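Side-chain contact in endostatin (Mus musculus, PDB 1KOE), which inhibits angiogenesis as the C-terminal heparin-binding fragment of the collagen XVIII alpha1 chain: residues D50-V55 / S79-S84. Residues are numbered along the deposited sequence; the frame is centred on the assembly and turned at random.
Sequences DLYSIV and SLFSGS
Tyr-52 OH is hydrogen-bonded to Asp-78 OD1, while the ring that carries this hydroxyl turns one edge to the face of Phe-81. The pair is an offset edge-to-face stack in the endostatin domain, which belongs to the C-type lectin clan. It joins the loop between strands 40-42 and 65-66 to the chain leaving helix 77-80. The ring centroids are 5.4 Å apart and the planes stand at 84°. Tyr-52 CG is anti to the backbone N (chi1 180°), which swings the ring out beside Phe-81. Contact falls over the rim of the Phe-81 ring: Tyr-52 CD1 is 3.5 Å from Phe-81 CD2 and 3.7 Å from Phe-81 CG. The opposite face of Phe-81 is covered by Leu-80 CB, 3.9 Å from the ring plane. The phenyl is thus packed on both faces, by the Tyr-52 edge on one side and Leu-80 CB on the other. Trp-77 extends the aromatic cluster: its ring meets both Tyr-52 and Phe-81, and its NE1 is hydrogen-bonded to Tyr-52 O. Leu-51 is buried and crosses Phe-81 at about a right angle. Its branch meets the far edge of the phenyl, near the ring plane, where Leu-51 CD2 lies 4.0 Å from Phe-81 CE1.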
ATOM      1  N   ASP A  50       5.488 -10.948  -4.828  1.00 10.45           N
ATOM      2  CA  ASP A  50       4.146 -10.541  -5.224  1.00 10.04           C
ATOM      3  C   ASP A  50       3.541  -9.907  -3.969  1.00 10.87           C
ATOM      4  O   ASP A  50       3.734 -10.399  -2.855  1.00 11.85           O
ATOM      5  CB  ASP A  50       3.287 -11.747  -5.583  1.00 13.26           C
ATOM      6  CG  ASP A  50       3.760 -12.441  -6.822  1.00 15.08           C
ATOM      7  OD1 ASP A  50       4.032 -11.747  -7.821  1.00 14.31           O
ATOM      8  OD2 ASP A  50       3.872 -13.680  -6.807  1.00 21.37           O
ATOM      9  N   LEU A  51       2.826  -8.809  -4.140  1.00 10.75           N
ATOM     10  CA  LEU A  51       2.175  -8.128  -3.025  1.00  8.93           C
ATOM     11  C   LEU A  51       1.302  -9.115  -2.229  1.00 10.07           C
ATOM     12  O   LEU A  51       1.297  -9.106  -0.997  1.00 10.11           O
ATOM     13  CB  LEU A  51       1.295  -7.006  -3.576  1.00  9.42           C
ATOM     14  CG  LEU A  51       0.260  -6.307  -2.688  1.00 11.08           C
ATOM     15  CD1 LEU A  51       0.940  -5.741  -1.455  1.00 14.34           C
ATOM     16  CD2 LEU A  51      -0.387  -5.183  -3.501  1.00 13.25           C
ATOM     17  N   TYR A  52       0.604  -9.994  -2.938  1.00  8.69           N
ATOM     18  CA  TYR A  52      -0.280 -10.954  -2.277  1.00 10.49           C
ATOM     19  C   TYR A  52       0.369 -11.798  -1.177  1.00 11.00           C
ATOM     20  O   TYR A  52      -0.231 -12.042  -0.127  1.00 11.72           O
ATOM     21  CB  TYR A  52      -0.952 -11.871  -3.308  1.00 10.54           C
ATOM     22  CG  TYR A  52      -1.865 -12.875  -2.647  1.00 17.51           C
ATOM     23  CD1 TYR A  52      -3.127 -12.499  -2.158  1.00 17.16           C
ATOM     24  CD2 TYR A  52      -1.451 -14.197  -2.462  1.00 19.22           C
ATOM     25  CE1 TYR A  52      -3.947 -13.420  -1.491  1.00 17.25           C
ATOM     26  CE2 TYR A  52      -2.258 -15.116  -1.799  1.00 21.20           C
ATOM     27  CZ  TYR A  52      -3.498 -14.723  -1.316  1.00 20.23           C
ATOM     28  OH  TYR A  52      -4.245 -15.660  -0.657  1.00 17.62           O
ATOM     29  N   SER A  53       1.614 -12.196  -1.405  1.00 10.73           N
ATOM     30  CA  SER A  53       2.354 -13.054  -0.487  1.00  9.77           C
ATOM     31  C   SER A  53       2.971 -12.424   0.728  1.00 10.02           C
ATOM     32  O   SER A  53       3.529 -13.142   1.558  1.00 12.81           O
ATOM     33  CB  SER A  53       3.469 -13.750  -1.256  1.00 13.82           C
ATOM     34  OG  SER A  53       2.924 -14.616  -2.227  1.00 28.12           O
ATOM     35  N   ILE A  54       2.889 -11.101   0.845  1.00 10.13           N
ATOM     36  CA  ILE A  54       3.495 -10.370   1.962  1.00 11.69           C
ATOM     37  C   ILE A  54       2.900 -10.703   3.335  1.00 16.53           C
ATOM     38  O   ILE A  54       3.614 -10.656   4.342  1.00 17.93           O
ATOM     39  CB  ILE A  54       3.438  -8.848   1.727  1.00 12.50           C
ATOM     40  CG1 ILE A  54       4.376  -8.457   0.591  1.00 14.35           C
ATOM     41  CG2 ILE A  54       3.819  -8.099   2.979  1.00 22.45           C
ATOM     42  CD1 ILE A  54       4.326  -6.976   0.296  1.00 19.08           C
ATOM     43  N   VAL A  55       1.597 -10.981   3.378  1.00 14.25           N
ATOM     44  CA  VAL A  55       0.919 -11.345   4.624  1.00 13.18           C
ATOM     45  C   VAL A  55       1.028 -12.859   4.834  1.00 13.46           C
ATOM     46  O   VAL A  55       0.807 -13.622   3.896  1.00 14.59           O
ATOM     47  CB  VAL A  55      -0.570 -10.899   4.589  1.00 10.04           C
ATOM     48  CG1 VAL A  55      -1.361 -11.545   5.726  1.00 11.77           C
ATOM     49  CG2 VAL A  55      -0.643  -9.369   4.683  1.00 11.81           C
ATOM     50  N   SER A  79      -9.888 -10.960   0.443  1.00 12.12           N
ATOM     51  CA  SER A  79     -10.992 -10.218  -0.161  1.00 15.57           C
ATOM     52  C   SER A  79     -10.524  -9.123  -1.101  1.00 13.80           C
ATOM     53  O   SER A  79     -11.194  -8.807  -2.083  1.00 16.51           O
ATOM     54  CB  SER A  79     -11.881  -9.604   0.925  1.00 17.98           C
ATOM     55  OG  SER A  79     -12.381 -10.627   1.759  1.00 37.82           O
ATOM     56  N   LEU A  80      -9.371  -8.539  -0.804  1.00 13.84           N
ATOM     57  CA  LEU A  80      -8.840  -7.471  -1.647  1.00 16.15           C
ATOM     58  C   LEU A  80      -8.351  -7.968  -3.012  1.00 15.00           C
ATOM     59  O   LEU A  80      -8.358  -7.223  -3.996  1.00 15.72           O
ATOM     60  CB  LEU A  80      -7.675  -6.762  -0.940  1.00 13.80           C
ATOM     61  CG  LEU A  80      -7.894  -6.011   0.374  1.00 16.30           C
ATOM     62  CD1 LEU A  80      -6.537  -5.515   0.869  1.00 18.85           C
ATOM     63  CD2 LEU A  80      -8.842  -4.841   0.183  1.00 19.33           C
ATOM     64  N   PHE A  81      -7.956  -9.235  -3.067  1.00 14.28           N
ATOM     65  CA  PHE A  81      -7.378  -9.811  -4.279  1.00 15.74           C
ATOM     66  C   PHE A  81      -8.282 -10.763  -5.038  1.00 19.66           C
ATOM     67  O   PHE A  81      -7.826 -11.522  -5.894  1.00 19.44           O
ATOM     68  CB  PHE A  81      -6.049 -10.499  -3.902  1.00 12.34           C
ATOM     69  CG  PHE A  81      -5.102  -9.589  -3.189  1.00 12.47           C
ATOM     70  CD1 PHE A  81      -4.313  -8.686  -3.909  1.00 11.71           C
ATOM     71  CD2 PHE A  81      -5.033  -9.587  -1.791  1.00 12.13           C
ATOM     72  CE1 PHE A  81      -3.475  -7.782  -3.244  1.00 12.62           C
ATOM     73  CE2 PHE A  81      -4.211  -8.698  -1.122  1.00 12.68           C
ATOM     74  CZ  PHE A  81      -3.423  -7.783  -1.841  1.00 11.54           C
ATOM     75  N   SER A  82      -9.580 -10.638  -4.789  1.00 20.96           N
ATOM     76  CA  SER A  82     -10.612 -11.479  -5.399  1.00 20.25           C
ATOM     77  C   SER A  82     -10.914 -11.131  -6.857  1.00 19.87           C
ATOM     78  O   SER A  82     -11.576 -11.896  -7.578  1.00 20.23           O
ATOM     79  CB  SER A  82     -11.899 -11.287  -4.610  1.00 18.96           C
ATOM     80  OG  SER A  82     -12.242  -9.908  -4.648  1.00 24.95           O
ATOM     81  N   GLY A  83     -10.516  -9.935  -7.259  1.00 16.90           N
ATOM     82  CA  GLY A  83     -10.791  -9.485  -8.606  1.00 18.69           C
ATOM     83  C   GLY A  83     -11.609  -8.204  -8.548  1.00 19.82           C
ATOM     84  O   GLY A  83     -11.819  -7.567  -9.566  1.00 22.45           O
ATOM     85  N   SER A  84     -12.035  -7.814  -7.346  1.00 20.73           N
ATOM     86  CA  SER A  84     -12.828  -6.594  -7.116  1.00 20.97           C
ATOM     87  C   SER A  84     -11.953  -5.338  -7.247  1.00 20.66           C
ATOM     88  O   SER A  84     -12.457  -4.208  -7.211  1.00 19.09           O
ATOM     89  CB  SER A  84     -13.398  -6.625  -5.696  1.00 18.70           C
ATOM     90  OG  SER A  84     -12.343  -6.586  -4.735  1.00 29.42           O
TER